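Local structure of Sec-alkylsulfatase (Pseudomonas sp., 4AXH) at residues G190-E194 with A195-A199. The protein hydrolyses (R)-secondary-alkyl sulfates at a two-zinc centre, inverting the configuration to give (S)-alcohols and sulfate. Residues are numbered along the deposited sequence; the frame is centred on the assembly and turned at random.
Sequences GIIDE and ADVKA
A chi1 of -176° swings CG of Glu194 to the far side from its own amide nitrogen, and a bend at chi2 (105°) lets the glutamate cross Val197 and Lys198 at an angle, three and four residues on. Glu194 is modelled in two conformers, and its side-chain contacts given here belong to one of them. OE2 of Glu194 lies 3.6 Å from CG1 of Val197, while Lys198 brings its NZ 3.5 Å from Glu194 CG. That is contact with the aliphatic part of the glutamate: Glu194 OE1 and Lys198 NZ stay 4.7 Å apart, too far for a salt bridge, though their opposite charges may still attract weakly. OE1 instead accepts a hydrogen bond from the backbone N of Ala263, which in this conformer links the carboxylate to the loop beside the helix. On the other branch of Val197, CG2 meets CD1 of Ile192 at 3.7 Å, the N'-to-N4 pairing of a hydrophobic staple across the N-cap.

Asp193 sits at the N-cap, but its carboxylate makes no capping bond. Its backbone O starts the turn, receiving weak bonds from N of Asp196 and N of Val197; the first regular helical bond follows, Lys198 N to Glu194 O, 2.9 Å and nearly straight at 174°. The Asp193 and Asp196 side chains run side by side, their OD2 atoms 4.0 Å apart, so their charges probably repel. A water accepts from Asp193 N and donates to Asp196 OD2 at 2.6 Å, linking the two residues.

This short connection, away from the zinc site in the metallo-beta-lactamase domain, leads from helix 188-191 into helix 194-199 and on to strand 203-207; Ile191 packs on helix 153-164, while Ile192 and Glu194 touch Val262, in the loop preceding strand 266-268.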
loop_
_atom_site.group_PDB
_atom_site.type_symbol
_atom_site.label_atom_id
_atom_site.label_comp_id
_atom_site.label_asym_id
_atom_site.label_seq_id
_atom_site.Cartn_x
_atom_site.Cartn_y
_atom_site.Cartn_z
ATOM N N GLY A 190 -10.085 -7.480 -32.422
ATOM C CA GLY A 190 -9.935 -8.674 -33.250
ATOM C C GLY A 190 -11.273 -9.226 -33.675
ATOM O O GLY A 190 -11.357 -9.984 -34.653
ATOM N N ILE A 191 -12.338 -8.833 -32.967
ATOM C CA ILE A 191 -13.700 -9.306 -33.267
ATOM C C ILE A 191 -14.741 -8.181 -33.526
ATOM O O ILE A 191 -15.772 -8.442 -34.161
ATOM C CB ILE A 191 -14.187 -10.370 -32.249
ATOM C CG1 ILE A 191 -14.125 -9.803 -30.796
ATOM C CG2 ILE A 191 -13.357 -11.662 -32.423
ATOM C CD1 ILE A 191 -14.730 -10.578 -29.762
ATOM N N ILE A 192 -14.479 -6.955 -33.033
ATOM C CA ILE A 192 -15.369 -5.802 -33.268
ATOM C C ILE A 192 -14.614 -4.564 -33.815
ATOM O O ILE A 192 -13.392 -4.469 -33.683
ATOM C CB ILE A 192 -16.322 -5.429 -32.060
ATOM C CG1 ILE A 192 -15.525 -4.940 -30.850
ATOM C CG2 ILE A 192 -17.261 -6.565 -31.680
ATOM C CD1 ILE A 192 -15.640 -3.612 -30.585
ATOM N N ASP A 193 -15.370 -3.602 -34.389
ATOM C CA ASP A 193 -14.791 -2.370 -34.924
ATOM C C ASP A 193 -15.189 -1.132 -34.126
ATOM O O ASP A 193 -16.374 -0.989 -33.868
ATOM C CB ASP A 193 -15.160 -2.226 -36.398
ATOM C CG ASP A 193 -14.717 -3.406 -37.235
ATOM O OD1 ASP A 193 -13.501 -3.776 -37.159
ATOM O OD2 ASP A 193 -15.572 -3.964 -37.968
ATOM N N GLU A 194 -14.219 -0.237 -33.737
ATOM C CA GLU A 194 -14.568 0.958 -32.960
ATOM C C GLU A 194 -15.557 1.828 -33.711
ATOM O O GLU A 194 -16.420 2.436 -33.061
ATOM C CB GLU A 194 -13.366 1.739 -32.363
ATOM C CG GLU A 194 -13.739 2.928 -31.467
ATOM C CD GLU A 194 -13.617 2.832 -29.950
ATOM O OE1 GLU A 194 -12.460 2.771 -29.470
ATOM O OE2 GLU A 194 -14.652 2.949 -29.241
ATOM N N ALA A 195 -15.520 1.828 -35.057
ATOM C CA ALA A 195 -16.493 2.565 -35.865
ATOM C C ALA A 195 -17.931 2.169 -35.473
ATOM O O ALA A 195 -18.752 3.058 -35.291
ATOM C CB ALA A 195 -16.264 2.287 -37.349
ATOM N N ASP A 196 -18.210 0.848 -35.297
ATOM C CA ASP A 196 -19.534 0.322 -34.933
ATOM C C ASP A 196 -19.937 0.729 -33.515
ATOM O O ASP A 196 -21.127 0.928 -33.249
ATOM C CB ASP A 196 -19.587 -1.207 -35.066
ATOM C CG ASP A 196 -19.392 -1.760 -36.459
ATOM O OD1 ASP A 196 -19.513 -0.988 -37.425
ATOM O OD2 ASP A 196 -19.166 -2.981 -36.586
ATOM N N VAL A 197 -18.938 0.836 -32.608
ATOM C CA VAL A 197 -19.132 1.222 -31.220
ATOM C C VAL A 197 -19.553 2.686 -31.211
ATOM O O VAL A 197 -20.652 2.992 -30.760
ATOM C CB VAL A 197 -17.880 0.916 -30.347
ATOM C CG1 VAL A 197 -17.978 1.528 -28.951
ATOM C CG2 VAL A 197 -17.646 -0.577 -30.256
ATOM N N LYS A 198 -18.723 3.568 -31.799
ATOM C CA LYS A 198 -18.979 5.005 -31.882
ATOM C C LYS A 198 -20.362 5.329 -32.502
ATOM O O LYS A 198 -21.041 6.244 -32.039
ATOM C CB LYS A 198 -17.817 5.719 -32.584
ATOM C CG LYS A 198 -16.474 5.560 -31.853
ATOM C CD LYS A 198 -15.491 6.657 -32.255
ATOM C CE LYS A 198 -14.120 6.560 -31.615
ATOM N NZ LYS A 198 -13.071 6.186 -32.618
ATOM N N ALA A 199 -20.801 4.525 -33.468
ATOM C CA ALA A 199 -22.088 4.645 -34.150
ATOM C C ALA A 199 -23.263 4.136 -33.277
ATOM O O ALA A 199 -24.426 4.474 -33.552
ATOM C CB ALA A 199 -22.054 3.868 -35.469
HETATM O O HOH W 1 -18.232 -4.829 -35.046
#